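Local coordinates for protein phosphonate monoester hydrolase (Ruegeria pomeroyi, PDB 4UPK) that is a phosphonate monoester hydrolase of the sulfatase family, in the alkaline phosphatase clan, at residues 91-96 with 407-412. Residues are numbered along the deposited sequence; the frame is centred on the assembly and turned at random.
Sequences TGQYAM and PNAVDG
D411 reaches across to the backbone of Y94 with its carboxylate. OD2 of D411 accepts a nearly straight hydrogen bond from N of Y94 at 2.8 Å, using the anti lone pair, the one turned away from OD1. CG of D411 lies anti to its own carbonyl carbon (chi1 -65°), which places this carbon, the bearer of both oxygens, 3.8 Å from N of Y94. The ring of Y94 sits obliquely beside this side chain, with ring and carboxylate planes 29° apart. Its CD2 approaches CB of D411 to 3.6 Å. One water donates to both OH of Y94 and O of D411, so the far end of the ring is also tied to the loop. OH of Y94 is also hydrogen-bonded to OE1 of E390. The carboxylate has further partners: OD1 forms a salt bridge with R536, and OD2 also takes a hydrogen bond from N97.

In this sulfatase-family fold, the contact joins the turn between helices 82-91 and 95-98 to the loop between helices 394-402 and 416-419. Y94 is the N-cap residue of helix 95-98. G92 leaves the preceding helix with positive phi, a conformation that favours glycine, and its CA lies 4.0 Å from CG1 of V410. Its O receives two backbone bonds, one from N of G412 at 3.0 Å and a weak, bent one from N of D411. The two methyls of V410 meet successive carbonyl oxygens: CG1 lies 3.5 Å from O of G92, while CG2 meets O of T91. Q93 runs extended beyond CG. CG of Q93 lies 3.2 Å from O of A409, and NE2 of Q93 meets CB of A409 at 3.4 Å.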
loop_
_atom_site.group_PDB
_atom_site.type_symbol
_atom_site.label_atom_id
_atom_site.label_comp_id
_atom_site.label_asym_id
_atom_site.label_seq_id
_atom_site.Cartn_x
_atom_site.Cartn_y
_atom_site.Cartn_z
ATOM N N THR A 91 20.467 1.503 7.182
ATOM C CA THR A 91 19.225 1.821 7.932
ATOM C C THR A 91 19.489 2.583 9.231
ATOM O O THR A 91 18.559 3.189 9.759
ATOM C CB THR A 91 18.366 0.575 8.247
ATOM O OG1 THR A 91 19.058 -0.273 9.171
ATOM C CG2 THR A 91 17.913 -0.188 7.001
ATOM N N GLY A 92 20.718 2.529 9.751
ATOM C CA GLY A 92 21.053 3.192 11.010
ATOM C C GLY A 92 20.496 2.488 12.241
ATOM O O GLY A 92 20.473 3.069 13.333
ATOM N N GLN A 93 20.078 1.208 12.081
ATOM C CA GLN A 93 19.489 0.389 13.150
ATOM C C GLN A 93 20.337 -0.830 13.476
ATOM O O GLN A 93 21.008 -1.371 12.600
ATOM C CB GLN A 93 18.095 -0.135 12.735
ATOM C CG GLN A 93 17.081 0.911 12.325
ATOM C CD GLN A 93 15.744 0.304 11.976
ATOM O OE1 GLN A 93 15.399 -0.809 12.370
ATOM N NE2 GLN A 93 14.925 1.054 11.280
ATOM N N TYR A 94 20.229 -1.315 14.714
ATOM C CA TYR A 94 20.858 -2.557 15.151
ATOM C C TYR A 94 20.108 -3.713 14.441
ATOM O O TYR A 94 18.945 -3.550 14.092
ATOM C CB TYR A 94 20.725 -2.719 16.679
ATOM C CG TYR A 94 21.577 -1.759 17.482
ATOM C CD1 TYR A 94 22.963 -1.883 17.513
ATOM C CD2 TYR A 94 20.993 -0.791 18.298
ATOM C CE1 TYR A 94 23.749 -1.032 18.288
ATOM C CE2 TYR A 94 21.769 0.086 19.053
ATOM C CZ TYR A 94 23.147 -0.039 19.050
ATOM O OH TYR A 94 23.907 0.849 19.776
ATOM N N ALA A 95 20.778 -4.844 14.212
ATOM C CA ALA A 95 20.206 -6.039 13.606
ATOM C C ALA A 95 18.985 -6.517 14.406
ATOM O O ALA A 95 18.095 -7.101 13.793
ATOM C CB ALA A 95 21.260 -7.145 13.527
ATOM N N MET A 96 18.936 -6.274 15.768
ATOM C CA MET A 96 17.799 -6.641 16.640
ATOM C C MET A 96 16.541 -5.865 16.259
ATOM O O MET A 96 15.437 -6.307 16.526
ATOM C CB MET A 96 18.125 -6.530 18.157
ATOM C CG MET A 96 18.547 -5.151 18.642
ATOM S SD MET A 96 19.096 -5.204 20.368
ATOM C CE MET A 96 19.603 -3.518 20.578
ATOM N N PRO A 407 14.781 9.806 11.070
ATOM C CA PRO A 407 13.668 9.034 11.648
ATOM C C PRO A 407 14.011 8.489 13.051
ATOM O O PRO A 407 15.186 8.221 13.340
ATOM C CB PRO A 407 13.499 7.870 10.646
ATOM C CG PRO A 407 14.150 8.300 9.426
ATOM C CD PRO A 407 15.283 9.166 9.838
ATOM N N ASN A 408 12.973 8.315 13.918
ATOM C CA ASN A 408 13.106 7.760 15.272
ATOM C C ASN A 408 13.558 6.282 15.241
ATOM O O ASN A 408 14.196 5.829 16.194
ATOM C CB ASN A 408 11.798 7.908 16.060
ATOM C CG ASN A 408 11.570 9.271 16.670
ATOM O OD1 ASN A 408 12.451 10.136 16.723
ATOM N ND2 ASN A 408 10.373 9.470 17.201
ATOM N N ALA A 409 13.260 5.551 14.142
ATOM C CA ALA A 409 13.682 4.156 13.930
ATOM C C ALA A 409 15.223 3.993 13.990
ATOM O O ALA A 409 15.713 2.926 14.354
ATOM C CB ALA A 409 13.168 3.659 12.583
ATOM N N VAL A 410 15.968 5.057 13.648
ATOM C CA VAL A 410 17.428 5.071 13.644
ATOM C C VAL A 410 17.987 5.011 15.070
ATOM O O VAL A 410 17.763 5.919 15.885
ATOM C CB VAL A 410 18.002 6.243 12.781
ATOM C CG1 VAL A 410 19.513 6.372 12.911
ATOM C CG2 VAL A 410 17.606 6.094 11.315
ATOM N N ASP A 411 18.704 3.919 15.362
ATOM C CA ASP A 411 19.362 3.657 16.654
ATOM C C ASP A 411 20.668 4.437 16.804
ATOM O O ASP A 411 21.066 4.743 17.932
ATOM C CB ASP A 411 19.653 2.159 16.820
ATOM C CG ASP A 411 18.421 1.274 16.912
ATOM O OD1 ASP A 411 17.498 1.616 17.683
ATOM O OD2 ASP A 411 18.403 0.220 16.253
ATOM N N GLY A 412 21.329 4.715 15.669
ATOM C CA GLY A 412 22.585 5.452 15.616
ATOM C C GLY A 412 22.439 6.919 15.919
ATOM O O GLY A 412 21.342 7.473 15.848
HETATM O O HOH W 1 23.169 3.453 19.379
#